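Local coordinates for Oxidored_FMN domain-containing protein ([Pseudomonas] geniculata N1, PDB 6L6J) that probably oxidises the amine 6-hydroxypseudooxynicotine, using bound FMN and a [4Fe-4S] cluster, and holds ADP in a separate Rossmann-like domain, at residues A[107-112]-A[178-183]; A[128-133]-A[260-265]; A[402-407]-A[412-417]; A[640-645]-A[661-666]. All coordinates share one frame; numbering follows the deposited sequence.

The four contacts fall into two pairs, one in each of two nucleotide-binding parts of the chain. Contacts 1 and 2 have centres about 10 Å apart and belong to the eight-stranded parallel barrel that holds FMN; their segments alternate along the chain, and the pair Ala109 O and His129 N joins their loops. Contacts 3 and 4, also about 10 Å apart between centres, follow in series and build on one parallel five-stranded sheet, with helices 398-410 and 653-666 linked by the salt bridge of Glu402 and Arg661. Between the pairs, centres lie about 39 to 50 Å apart, on opposite sides of the chain's centre. Flavin and ADP therefore rest on separate frameworks.

Contact 1: A[107-112]-A[178-183]; sequences AGASGP and LQDFLD
Ala109 and Asp180 join a loop and a short helix of a TIM barrel, the loop following strand 99-105, the helix 177-182 lying just beyond strand 166-171. Leu178 sits on Val169 and Cys171 of the preceding strand and on Leu203 of helix 197-215, while Gln179 sends its NE2 to Ser261 OG. Asp180 is the residue that turns to the loop: its CG stands beside the backbone N and anti to the carbonyl carbon (chi1 -67°), which carries the carboxylate out to the turn at Gly108 and Ala109. There OD2 accepts the backbone N-H of Ala109, with Ala109 N to Asp180 OD2 at 3.0 Å and an angle of 163° at the hydrogen, nearly straight and close to the C-O axis. The methyl CB of Ala109 lies alongside the same oxygen, and a CB on Gly108 would clash with Asp180 OD2. The other oxygen, OD1, is taken by His129 NE2, so the two ends of the carboxylate tie down separate loops. Phe181 returns to the helical layer, on Ile145 and Leu203. Asp183 leaves helical geometry, its N still bonded to Gln179 O at 2.9 Å. Within the loop, Ser110 OG, which also bonds His69 NE2, donates to Ala107 O over 2.7 Å, tilted 17° from the carbonyl plane.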
loop_
_atom_site.group_PDB
_atom_site.type_symbol
_atom_site.label_atom_id
_atom_site.label_comp_id
_atom_site.label_asym_id
_atom_site.label_seq_id
_atom_site.Cartn_x
_atom_site.Cartn_y
_atom_site.Cartn_z
ATOM N N ALA A 107 -19.189 -1.554 10.548
ATOM C CA ALA A 107 -17.844 -1.633 11.152
ATOM C C ALA A 107 -17.923 -2.218 12.568
ATOM O O ALA A 107 -16.876 -2.492 13.147
ATOM C CB ALA A 107 -17.208 -0.261 11.127
ATOM N N GLY A 108 -19.123 -2.401 13.114
ATOM C CA GLY A 108 -19.306 -2.821 14.516
ATOM C C GLY A 108 -18.332 -2.087 15.445
ATOM O O GLY A 108 -18.399 -0.852 15.525
ATOM N N ALA A 109 -17.440 -2.830 16.103
ATOM C CA ALA A 109 -16.552 -2.350 17.183
ATOM C C ALA A 109 -15.141 -2.112 16.624
ATOM O O ALA A 109 -14.172 -2.454 17.321
ATOM C CB ALA A 109 -16.555 -3.367 18.296
ATOM N N SER A 110 -15.051 -1.550 15.422
ATOM C CA SER A 110 -13.798 -1.263 14.685
ATOM C C SER A 110 -13.668 0.231 14.365
ATOM O O SER A 110 -12.600 0.626 13.860
ATOM C CB SER A 110 -13.764 -2.051 13.418
ATOM O OG SER A 110 -14.485 -1.381 12.385
ATOM N N GLY A 111 -14.718 1.024 14.606
ATOM C CA GLY A 111 -14.734 2.473 14.337
ATOM C C GLY A 111 -15.530 3.243 15.392
ATOM O O GLY A 111 -16.388 2.664 16.068
ATOM N N PRO A 112 -15.289 4.574 15.531
ATOM C CA PRO A 112 -15.907 5.372 16.587
ATOM C C PRO A 112 -17.235 6.047 16.213
ATOM O O PRO A 112 -17.824 6.636 17.081
ATOM C CB PRO A 112 -14.795 6.413 16.791
ATOM C CG PRO A 112 -14.346 6.731 15.391
ATOM C CD PRO A 112 -14.398 5.394 14.681
ATOM N N LEU A 178 -20.253 -8.471 11.949
ATOM C CA LEU A 178 -20.546 -9.908 11.712
ATOM C C LEU A 178 -19.382 -10.733 12.264
ATOM O O LEU A 178 -19.652 -11.727 12.939
ATOM C CB LEU A 178 -20.778 -10.158 10.217
ATOM C CG LEU A 178 -21.862 -9.311 9.539
ATOM C CD1 LEU A 178 -21.973 -9.671 8.069
ATOM C CD2 LEU A 178 -23.229 -9.472 10.202
ATOM N N GLN A 179 -18.138 -10.321 11.999
ATOM C CA GLN A 179 -16.910 -10.997 12.516
ATOM C C GLN A 179 -16.902 -10.871 14.044
ATOM O O GLN A 179 -16.614 -11.868 14.703
ATOM C CB GLN A 179 -15.631 -10.424 11.898
ATOM C CG GLN A 179 -14.412 -11.281 12.188
ATOM C CD GLN A 179 -13.129 -10.854 11.510
ATOM O OE1 GLN A 179 -13.119 -10.179 10.472
ATOM N NE2 GLN A 179 -12.013 -11.277 12.104
ATOM N N ASP A 180 -17.241 -9.690 14.575
ATOM C CA ASP A 180 -17.382 -9.453 16.037
ATOM C C ASP A 180 -18.384 -10.459 16.617
ATOM O O ASP A 180 -18.096 -11.054 17.661
ATOM C CB ASP A 180 -17.777 -8.009 16.348
ATOM C CG ASP A 180 -16.708 -6.967 16.018
ATOM O OD1 ASP A 180 -15.509 -7.370 15.846
ATOM O OD2 ASP A 180 -17.075 -5.752 15.908
ATOM N N PHE A 181 -19.496 -10.715 15.945
ATOM C CA PHE A 181 -20.492 -11.701 16.436
ATOM C C PHE A 181 -19.891 -13.110 16.379
ATOM O O PHE A 181 -20.008 -13.854 17.372
ATOM C CB PHE A 181 -21.821 -11.538 15.703
ATOM C CG PHE A 181 -22.786 -10.604 16.385
ATOM C CD1 PHE A 181 -22.632 -9.239 16.294
ATOM C CD2 PHE A 181 -23.853 -11.103 17.121
ATOM C CE1 PHE A 181 -23.541 -8.380 16.898
ATOM C CE2 PHE A 181 -24.752 -10.245 17.740
ATOM C CZ PHE A 181 -24.593 -8.885 17.627
ATOM N N LEU A 182 -19.216 -13.459 15.286
ATOM C CA LEU A 182 -18.504 -14.763 15.117
ATOM C C LEU A 182 -17.482 -15.047 16.229
ATOM O O LEU A 182 -17.314 -16.227 16.582
ATOM C CB LEU A 182 -17.730 -14.726 13.801
ATOM C CG LEU A 182 -18.338 -15.489 12.646
ATOM C CD1 LEU A 182 -17.328 -15.523 11.509
ATOM C CD2 LEU A 182 -18.756 -16.890 13.089
ATOM N N ASP A 183 -16.736 -14.025 16.646
ATOM C CA ASP A 183 -15.482 -14.131 17.450
ATOM C C ASP A 183 -15.842 -14.311 18.928
ATOM O O ASP A 183 -16.423 -13.354 19.511
ATOM C CB ASP A 183 -14.610 -12.885 17.239
ATOM C CG ASP A 183 -13.173 -13.021 17.715
ATOM O OD1 ASP A 183 -12.927 -13.916 18.560
ATOM O OD2 ASP A 183 -12.305 -12.240 17.232
HETATM O O HOH W 1 -15.191 -5.156 14.074
#

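Contact 2: A[128-133]-A[260-265]; sequences PHYFIN and VSDWAW. With FMN (flavin mononucleotide), chain B.
The Tyr130 ring, whose hydroxyl reaches Asp262, carries His129 CB over one face, 3.7 Å above the plane and offset toward the rim; its ring plane and the Asp262 carboxylate are only 24° apart. Next along the chain, the Trp263 indole meets FMN through its edge: C7 of the flavin lies in the indole plane, and Trp263 NE1 comes within 3.4 Å of FMN C9. The Trp265 ring has Asp262 CB at its own edge, again in plane. Across the contact one bond does the work, Tyr130 OH donating to Asp262 OD1 over 3.1 Å. With CG anti to the backbone N (chi1 -154°), the Asp262 carboxylate leaves the end of barrel strand 255-261 toward the type I turn from Pro128 to Phe131. Asn174 ND2 also bonds to the Tyr130 hydroxyl. That oxygen is thus gripped from two loops, which probably fixes how the phenol is turned and ties the 128-133 loop to the strand-to-helix junction just before Trp263 and its flavin contact.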
loop_
_atom_site.group_PDB
_atom_site.type_symbol
_atom_site.label_atom_id
_atom_site.label_comp_id
_atom_site.label_asym_id
_atom_site.label_seq_id
_atom_site.Cartn_x
_atom_site.Cartn_y
_atom_site.Cartn_z
ATOM N N PRO A 128 -13.641 0.561 20.755
ATOM C CA PRO A 128 -13.277 0.124 19.403
ATOM C C PRO A 128 -11.871 -0.506 19.272
ATOM O O PRO A 128 -10.961 -0.077 19.908
ATOM C CB PRO A 128 -13.315 1.441 18.613
ATOM C CG PRO A 128 -14.299 2.300 19.354
ATOM C CD PRO A 128 -14.128 1.943 20.810
ATOM N N HIS A 129 -11.704 -1.478 18.384
ATOM C CA HIS A 129 -10.434 -2.230 18.220
ATOM C C HIS A 129 -9.288 -1.266 17.876
ATOM O O HIS A 129 -8.230 -1.364 18.540
ATOM C CB HIS A 129 -10.556 -3.366 17.197
ATOM C CG HIS A 129 -11.835 -4.149 17.235
ATOM N ND1 HIS A 129 -12.411 -4.624 18.420
ATOM C CD2 HIS A 129 -12.628 -4.587 16.223
ATOM C CE1 HIS A 129 -13.508 -5.297 18.122
ATOM N NE2 HIS A 129 -13.672 -5.280 16.778
ATOM N N TYR A 130 -9.447 -0.355 16.920
ATOM C CA TYR A 130 -8.291 0.416 16.370
ATOM C C TYR A 130 -8.361 1.921 16.709
ATOM O O TYR A 130 -7.717 2.728 16.006
ATOM C CB TYR A 130 -8.181 0.199 14.853
ATOM C CG TYR A 130 -8.186 -1.251 14.462
ATOM C CD1 TYR A 130 -7.062 -2.047 14.627
ATOM C CD2 TYR A 130 -9.346 -1.847 14.001
ATOM C CE1 TYR A 130 -7.073 -3.397 14.305
ATOM C CE2 TYR A 130 -9.381 -3.193 13.672
ATOM C CZ TYR A 130 -8.237 -3.969 13.823
ATOM O OH TYR A 130 -8.266 -5.291 13.504
ATOM N N PHE A 131 -9.089 2.300 17.761
ATOM C CA PHE A 131 -9.376 3.717 18.102
ATOM C C PHE A 131 -9.253 3.933 19.614
ATOM O O PHE A 131 -9.754 3.115 20.371
ATOM C CB PHE A 131 -10.753 4.120 17.553
ATOM C CG PHE A 131 -10.786 4.341 16.060
ATOM C CD1 PHE A 131 -11.029 3.290 15.187
ATOM C CD2 PHE A 131 -10.576 5.596 15.516
ATOM C CE1 PHE A 131 -11.060 3.490 13.818
ATOM C CE2 PHE A 131 -10.603 5.801 14.148
ATOM C CZ PHE A 131 -10.843 4.744 13.303
ATOM N N ILE A 132 -8.645 5.052 20.007
ATOM C CA ILE A 132 -8.510 5.505 21.434
ATOM C C ILE A 132 -9.629 6.490 21.777
ATOM O O ILE A 132 -9.723 6.848 22.944
ATOM C CB ILE A 132 -7.111 6.090 21.710
ATOM C CG1 ILE A 132 -6.852 7.350 20.886
ATOM C CG2 ILE A 132 -6.047 5.009 21.445
ATOM C CD1 ILE A 132 -5.491 8.013 21.164
ATOM N N ASN A 133 -10.463 6.873 20.803
ATOM C CA ASN A 133 -11.581 7.826 21.019
ATOM C C ASN A 133 -12.371 7.386 22.245
ATOM O O ASN A 133 -12.611 6.191 22.428
ATOM C CB ASN A 133 -12.526 7.930 19.814
ATOM C CG ASN A 133 -11.829 8.432 18.568
ATOM O OD1 ASN A 133 -10.879 7.810 18.094
ATOM N ND2 ASN A 133 -12.268 9.574 18.066
ATOM N N VAL A 260 -7.236 -13.351 4.698
ATOM C CA VAL A 260 -6.826 -13.606 6.116
ATOM C C VAL A 260 -7.135 -12.359 6.963
ATOM O O VAL A 260 -6.877 -11.216 6.505
ATOM C CB VAL A 260 -5.348 -14.019 6.203
ATOM C CG1 VAL A 260 -5.094 -15.288 5.408
ATOM C CG2 VAL A 260 -4.408 -12.910 5.750
ATOM N N SER A 261 -7.669 -12.568 8.168
ATOM C CA SER A 261 -8.071 -11.462 9.080
ATOM C C SER A 261 -6.838 -10.734 9.636
ATOM O O SER A 261 -5.766 -11.367 9.931
ATOM C CB SER A 261 -8.973 -11.876 10.214
ATOM O OG SER A 261 -9.464 -10.716 10.900
ATOM N N ASP A 262 -7.075 -9.435 9.794
ATOM C CA ASP A 262 -6.150 -8.322 10.111
ATOM C C ASP A 262 -5.418 -7.868 8.840
ATOM O O ASP A 262 -4.802 -8.699 8.158
ATOM C CB ASP A 262 -5.235 -8.617 11.290
ATOM C CG ASP A 262 -4.778 -7.335 11.982
ATOM O OD1 ASP A 262 -5.654 -6.554 12.422
ATOM O OD2 ASP A 262 -3.551 -7.101 12.036
ATOM N N TRP A 263 -5.528 -6.563 8.567
ATOM C CA TRP A 263 -5.015 -5.880 7.362
ATOM C C TRP A 263 -3.509 -6.141 7.205
ATOM O O TRP A 263 -3.065 -6.292 6.061
ATOM C CB TRP A 263 -5.382 -4.397 7.458
ATOM C CG TRP A 263 -5.368 -3.653 6.154
ATOM C CD1 TRP A 263 -5.106 -4.147 4.906
ATOM C CD2 TRP A 263 -5.632 -2.248 5.976
ATOM N NE1 TRP A 263 -5.159 -3.145 3.973
ATOM C CE2 TRP A 263 -5.464 -1.968 4.604
ATOM C CE3 TRP A 263 -5.977 -1.202 6.844
ATOM C CZ2 TRP A 263 -5.645 -0.689 4.085
ATOM C CZ3 TRP A 263 -6.157 0.069 6.324
ATOM C CH2 TRP A 263 -5.987 0.320 4.963
ATOM N N ALA A 264 -2.766 -6.219 8.309
ATOM C CA ALA A 264 -1.287 -6.310 8.344
ATOM C C ALA A 264 -0.847 -7.668 7.795
ATOM O O ALA A 264 0.319 -7.766 7.324
ATOM C CB ALA A 264 -0.783 -6.100 9.755
ATOM N N TRP A 265 -1.753 -8.658 7.871
ATOM C CA TRP A 265 -1.575 -10.033 7.331
ATOM C C TRP A 265 -2.233 -10.193 5.944
ATOM O O TRP A 265 -1.799 -11.068 5.161
ATOM C CB TRP A 265 -2.126 -11.029 8.352
ATOM C CG TRP A 265 -1.518 -10.906 9.710
ATOM C CD1 TRP A 265 -1.990 -10.180 10.767
ATOM C CD2 TRP A 265 -0.317 -11.548 10.167
ATOM N NE1 TRP A 265 -1.164 -10.318 11.852
ATOM C CE2 TRP A 265 -0.133 -11.165 11.514
ATOM C CE3 TRP A 265 0.619 -12.392 9.570
ATOM C CZ2 TRP A 265 0.948 -11.613 12.271
ATOM C CZ3 TRP A 265 1.692 -12.824 10.318
ATOM C CH2 TRP A 265 1.846 -12.451 11.655
HETATM N N1 FMN B . -10.058 -4.646 1.966
HETATM C C2 FMN B . -11.382 -4.469 2.281
HETATM O O2 FMN B . -12.065 -5.482 2.463
HETATM N N3 FMN B . -11.995 -3.282 2.374
HETATM C C4 FMN B . -11.319 -2.141 2.157
HETATM O O4 FMN B . -11.882 -1.052 2.247
HETATM C C4A FMN B . -9.867 -2.224 1.836
HETATM N N5 FMN B . -9.127 -1.112 1.612
HETATM C C5A FMN B . -7.831 -1.244 1.247
HETATM C C6 FMN B . -7.085 -0.109 0.942
HETATM C C7 FMN B . -5.769 -0.255 0.551
HETATM C C7M FMN B . -4.974 0.966 0.294
HETATM C C8 FMN B . -5.162 -1.585 0.419
HETATM C C8M FMN B . -3.723 -1.763 0.032
HETATM C C9 FMN B . -5.881 -2.713 0.711
HETATM C C9A FMN B . -7.206 -2.608 1.112
HETATM N N10 FMN B . -7.974 -3.753 1.369
HETATM C C10 FMN B . -9.288 -3.578 1.727
HETATM C "C1'" FMN B . -7.421 -5.140 1.253
HETATM C "C2'" FMN B . -7.410 -5.592 -0.195
HETATM O "O2'" FMN B . -8.763 -5.721 -0.597
HETATM C "C3'" FMN B . -6.720 -6.908 -0.392
HETATM O "O3'" FMN B . -7.461 -7.922 0.288
HETATM C "C4'" FMN B . -5.269 -6.936 0.087
HETATM O "O4'" FMN B . -4.586 -5.727 -0.321
HETATM C "C5'" FMN B . -4.545 -8.177 -0.414
HETATM O "O5'" FMN B . -4.532 -8.140 -1.831
HETATM P P FMN B . -3.261 -7.528 -2.627
HETATM O O1P FMN B . -2.090 -8.423 -2.288
HETATM O O2P FMN B . -3.715 -7.606 -4.051
HETATM O O3P FMN B . -3.110 -6.109 -2.112
#

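Contact 3: A[402-407]-A[412-417]; sequences EAAHTL and YQVSIA
Ala404 and Leu407 lay one flank of helix 398-410 against Val414 and Ile416 of the next strand, the second half of a Rossmann-type beta-alpha-beta unit. The two segments run nearly antiparallel, at 163°, with axes 8.5 Å apart. The apolar contacts form a compact row. Val414 has its CG1 anti to the backbone N (chi1 172°), which splits its two methyls between neighbouring helix residues: CG1 meets Ala404 CB at 3.8 Å, and CG2 meets Leu407 CB at 3.6 Å. Ile416 adds its far end, CD1, to the same Ala404 methyl, and Leu407 CD2 touches Tyr412 CD2 at 4.1 Å, the side chains crossing at a slant. Shortening Val414 to an alanine would probably open a gap beneath both helix residues and leave Leu407 CB without its closest apolar mate. Near the helix's C-terminal end the contact turns polar. Tyr412 N donates to Leu407 O over 3.3 Å, from above the carbonyl plane, and that oxygen also lies at the edge of the tyrosine ring, in its plane. The phenol's own hydroxyl is bonded elsewhere, to His385 ND1. Inside the helix, Glu402 O accepts Thr406 N and Thr406 OG1 from opposite faces of its plane. Apolar packing thus joins helix to strand through the buried middle, while one backbone bond ties Leu407 to Tyr412 across the connection.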
loop_
_atom_site.group_PDB
_atom_site.type_symbol
_atom_site.label_atom_id
_atom_site.label_comp_id
_atom_site.label_asym_id
_atom_site.label_seq_id
_atom_site.Cartn_x
_atom_site.Cartn_y
_atom_site.Cartn_z
ATOM N N GLU A 402 12.145 8.366 -13.514
ATOM C CA GLU A 402 10.691 8.593 -13.717
ATOM C C GLU A 402 10.509 9.790 -14.658
ATOM O O GLU A 402 9.648 9.733 -15.500
ATOM C CB GLU A 402 9.996 8.763 -12.364
ATOM C CG GLU A 402 8.529 9.115 -12.478
ATOM C CD GLU A 402 7.754 8.268 -13.467
ATOM O OE1 GLU A 402 8.002 7.064 -13.526
ATOM O OE2 GLU A 402 6.899 8.818 -14.175
ATOM N N ALA A 403 11.300 10.852 -14.488
ATOM C CA ALA A 403 11.310 12.049 -15.372
ATOM C C ALA A 403 11.664 11.642 -16.818
ATOM O O ALA A 403 10.871 11.955 -17.734
ATOM C CB ALA A 403 12.283 13.067 -14.838
ATOM N N ALA A 404 12.810 10.955 -16.997
ATOM C CA ALA A 404 13.315 10.441 -18.292
ATOM C C ALA A 404 12.224 9.596 -18.940
ATOM O O ALA A 404 11.773 9.958 -20.036
ATOM C CB ALA A 404 14.577 9.645 -18.105
ATOM N N HIS A 405 11.763 8.562 -18.242
ATOM C CA HIS A 405 10.654 7.699 -18.709
ATOM C C HIS A 405 9.512 8.579 -19.214
ATOM O O HIS A 405 9.109 8.385 -20.377
ATOM C CB HIS A 405 10.216 6.725 -17.619
ATOM C CG HIS A 405 9.266 5.681 -18.092
ATOM N ND1 HIS A 405 9.204 5.286 -19.400
ATOM C CD2 HIS A 405 8.345 4.951 -17.432
ATOM C CE1 HIS A 405 8.280 4.348 -19.534
ATOM N NE2 HIS A 405 7.736 4.125 -18.333
ATOM N N THR A 406 9.035 9.524 -18.401
ATOM C CA THR A 406 7.820 10.339 -18.691
ATOM C C THR A 406 8.050 11.209 -19.934
ATOM O O THR A 406 7.219 11.154 -20.855
ATOM C CB THR A 406 7.387 11.175 -17.480
ATOM O OG1 THR A 406 7.163 10.296 -16.377
ATOM C CG2 THR A 406 6.129 11.969 -17.747
ATOM N N LEU A 407 9.162 11.943 -19.973
ATOM C CA LEU A 407 9.551 12.780 -21.143
ATOM C C LEU A 407 9.712 11.885 -22.386
ATOM O O LEU A 407 9.120 12.215 -23.433
ATOM C CB LEU A 407 10.841 13.536 -20.796
ATOM C CG LEU A 407 10.728 14.517 -19.628
ATOM C CD1 LEU A 407 12.100 14.960 -19.160
ATOM C CD2 LEU A 407 9.875 15.716 -20.007
ATOM N N TYR A 412 9.886 13.428 -26.381
ATOM C CA TYR A 412 11.071 14.333 -26.314
ATOM C C TYR A 412 12.355 13.534 -26.562
ATOM O O TYR A 412 12.356 12.297 -26.362
ATOM C CB TYR A 412 11.198 15.042 -24.960
ATOM C CG TYR A 412 10.126 16.062 -24.681
ATOM C CD1 TYR A 412 10.248 17.366 -25.127
ATOM C CD2 TYR A 412 8.968 15.722 -23.997
ATOM C CE1 TYR A 412 9.252 18.306 -24.902
ATOM C CE2 TYR A 412 7.965 16.650 -23.758
ATOM C CZ TYR A 412 8.106 17.947 -24.216
ATOM O OH TYR A 412 7.121 18.864 -23.981
ATOM N N GLN A 413 13.415 14.235 -26.970
ATOM C CA GLN A 413 14.800 13.686 -27.028
ATOM C C GLN A 413 15.367 13.754 -25.608
ATOM O O GLN A 413 15.440 14.865 -25.077
ATOM C CB GLN A 413 15.676 14.457 -28.030
ATOM C CG GLN A 413 15.076 14.578 -29.428
ATOM C CD GLN A 413 14.728 13.233 -30.017
ATOM O OE1 GLN A 413 15.465 12.265 -29.877
ATOM N NE2 GLN A 413 13.582 13.162 -30.670
ATOM N N VAL A 414 15.714 12.613 -25.009
ATOM C CA VAL A 414 16.056 12.511 -23.558
ATOM C C VAL A 414 17.428 11.865 -23.389
ATOM O O VAL A 414 17.575 10.706 -23.758
ATOM C CB VAL A 414 14.984 11.719 -22.781
ATOM C CG1 VAL A 414 15.410 11.451 -21.340
ATOM C CG2 VAL A 414 13.627 12.416 -22.839
ATOM N N SER A 415 18.378 12.584 -22.799
ATOM C CA SER A 415 19.641 12.011 -22.273
ATOM C C SER A 415 19.556 11.938 -20.743
ATOM O O SER A 415 19.013 12.883 -20.132
ATOM C CB SER A 415 20.822 12.797 -22.749
ATOM O OG SER A 415 21.031 12.544 -24.126
ATOM N N ILE A 416 20.039 10.836 -20.164
ATOM C CA ILE A 416 20.165 10.650 -18.688
ATOM C C ILE A 416 21.585 10.155 -18.354
ATOM O O ILE A 416 22.069 9.216 -19.021
ATOM C CB ILE A 416 19.061 9.709 -18.164
ATOM C CG1 ILE A 416 19.213 9.432 -16.668
ATOM C CG2 ILE A 416 19.004 8.419 -18.969
ATOM C CD1 ILE A 416 17.933 8.986 -15.988
ATOM N N ALA A 417 22.227 10.798 -17.374
ATOM C CA ALA A 417 23.588 10.498 -16.884
ATOM C C ALA A 417 23.531 10.108 -15.401
ATOM O O ALA A 417 22.708 10.686 -14.669
ATOM C CB ALA A 417 24.476 11.700 -17.095
#

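Contact 4: A[640-645]-A[661-666]; sequences SVERIG and RKAGMR
Glu642 sets out toward Ala663 with CG between its backbone N and carbonyl carbon (chi1 88°) and then runs extended, which brings the carboxylate across to the helix. Ile644, two residues on, has CG2 anti to its carbonyl carbon, pointing that methyl at the same alanine. Ala663 CB is therefore met from two strand residues, by Glu642 OE1 at 3.7 Å and by Ile644 CG2 at 4.0 Å. The second is a plain apolar touch; the first sets a carboxylate against a methyl, and OE1 finds its polar mate in His476 NE2 on the adjoining strand. A leucine in place of Glu642 would probably leave His476 NE2 without its acceptor. Helix 653-666 thus packs on strand 641-643, an outer strand of the parallel sheet, and Ile644 also reaches Ala403 of helix 398-410. Gly645, which touches ADP, and Asp646, which binds it, follow directly: a Gly-Asp pair after the last strand, as in many flavoprotein Rossmann folds.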
loop_
_atom_site.group_PDB
_atom_site.type_symbol
_atom_site.label_atom_id
_atom_site.label_comp_id
_atom_site.label_asym_id
_atom_site.label_seq_id
_atom_site.Cartn_x
_atom_site.Cartn_y
_atom_site.Cartn_z
ATOM N N SER A 640 16.871 27.144 -18.783
ATOM C CA SER A 640 15.875 26.248 -18.139
ATOM C C SER A 640 16.604 25.185 -17.304
ATOM O O SER A 640 17.274 24.324 -17.894
ATOM C CB SER A 640 14.979 25.626 -19.178
ATOM O OG SER A 640 13.645 25.479 -18.708
ATOM N N VAL A 641 16.499 25.272 -15.976
ATOM C CA VAL A 641 17.041 24.281 -14.998
ATOM C C VAL A 641 16.084 24.142 -13.804
ATOM O O VAL A 641 15.757 25.164 -13.185
ATOM C CB VAL A 641 18.443 24.685 -14.504
ATOM C CG1 VAL A 641 18.974 23.705 -13.472
ATOM C CG2 VAL A 641 19.423 24.828 -15.654
ATOM N N GLU A 642 15.692 22.911 -13.465
ATOM C CA GLU A 642 14.894 22.596 -12.245
ATOM C C GLU A 642 15.563 21.437 -11.488
ATOM O O GLU A 642 16.364 20.711 -12.107
ATOM C CB GLU A 642 13.437 22.327 -12.626
ATOM C CG GLU A 642 13.138 20.892 -12.990
ATOM C CD GLU A 642 11.695 20.637 -13.395
ATOM O OE1 GLU A 642 11.460 20.331 -14.588
ATOM O OE2 GLU A 642 10.805 20.728 -12.508
ATOM N N ARG A 643 15.288 21.316 -10.184
ATOM C CA ARG A 643 15.725 20.178 -9.327
ATOM C C ARG A 643 14.475 19.392 -8.886
ATOM O O ARG A 643 13.373 20.002 -8.815
ATOM C CB ARG A 643 16.602 20.700 -8.183
ATOM C CG ARG A 643 15.873 21.469 -7.089
ATOM C CD ARG A 643 16.760 22.388 -6.250
ATOM N NE ARG A 643 16.548 22.252 -4.824
ATOM C CZ ARG A 643 17.156 22.961 -3.878
ATOM N NH1 ARG A 643 17.999 23.922 -4.188
ATOM N NH2 ARG A 643 16.908 22.724 -2.602
ATOM N N ILE A 644 14.616 18.080 -8.657
ATOM C CA ILE A 644 13.492 17.165 -8.280
ATOM C C ILE A 644 14.000 16.029 -7.391
ATOM O O ILE A 644 15.179 15.666 -7.501
ATOM C CB ILE A 644 12.805 16.590 -9.520
ATOM C CG1 ILE A 644 13.820 15.957 -10.464
ATOM C CG2 ILE A 644 11.966 17.640 -10.219
ATOM C CD1 ILE A 644 13.233 14.847 -11.314
ATOM N N GLY A 645 13.134 15.517 -6.518
ATOM C CA GLY A 645 13.422 14.367 -5.649
ATOM C C GLY A 645 14.223 14.738 -4.414
ATOM O O GLY A 645 14.057 15.874 -3.899
ATOM N N ARG A 661 7.419 12.345 -12.277
ATOM C CA ARG A 661 6.199 12.418 -13.116
ATOM C C ARG A 661 5.817 13.885 -13.310
ATOM O O ARG A 661 5.575 14.267 -14.476
ATOM C CB ARG A 661 5.034 11.651 -12.480
ATOM C CG ARG A 661 3.803 11.558 -13.378
ATOM C CD ARG A 661 4.023 10.703 -14.621
ATOM N NE ARG A 661 3.097 9.575 -14.640
ATOM C CZ ARG A 661 3.427 8.283 -14.640
ATOM N NH1 ARG A 661 4.701 7.923 -14.615
ATOM N NH2 ARG A 661 2.473 7.351 -14.650
ATOM N N LYS A 662 5.790 14.672 -12.225
ATOM C CA LYS A 662 5.372 16.102 -12.245
ATOM C C LYS A 662 6.251 16.866 -13.239
ATOM O O LYS A 662 5.696 17.482 -14.170
ATOM C CB LYS A 662 5.445 16.724 -10.853
ATOM C CG LYS A 662 4.826 18.107 -10.726
ATOM C CD LYS A 662 4.711 18.541 -9.270
ATOM C CE LYS A 662 4.548 20.034 -9.068
ATOM N NZ LYS A 662 5.003 20.423 -7.709
ATOM N N ALA A 663 7.572 16.770 -13.098
ATOM C CA ALA A 663 8.531 17.391 -14.045
ATOM C C ALA A 663 8.178 16.943 -15.470
ATOM O O ALA A 663 7.996 17.814 -16.335
ATOM C CB ALA A 663 9.950 17.038 -13.665
ATOM N N GLY A 664 8.043 15.634 -15.689
ATOM C CA GLY A 664 7.761 15.032 -17.009
ATOM C C GLY A 664 6.492 15.576 -17.673
ATOM O O GLY A 664 6.471 15.701 -18.909
ATOM N N MET A 665 5.455 15.866 -16.888
ATOM C CA MET A 665 4.138 16.328 -17.409
ATOM C C MET A 665 4.129 17.861 -17.554
ATOM O O MET A 665 3.469 18.342 -18.472
ATOM C CB MET A 665 3.000 15.894 -16.478
ATOM C CG MET A 665 2.897 14.402 -16.292
ATOM S SD MET A 665 2.242 13.510 -17.735
ATOM C CE MET A 665 0.600 14.224 -17.844
ATOM N N ARG A 666 4.815 18.589 -16.669
ATOM C CA ARG A 666 4.757 20.073 -16.612
ATOM C C ARG A 666 5.656 20.683 -17.694
ATOM O O ARG A 666 5.374 21.823 -18.080
ATOM C CB ARG A 666 5.133 20.625 -15.227
ATOM C CG ARG A 666 4.235 20.153 -14.093
ATOM C CD ARG A 666 2.762 20.521 -14.198
ATOM N NE ARG A 666 1.918 19.679 -13.330
ATOM C CZ ARG A 666 1.053 18.722 -13.733
ATOM N NH1 ARG A 666 0.856 18.448 -15.016
ATOM N NH2 ARG A 666 0.352 18.059 -12.828
#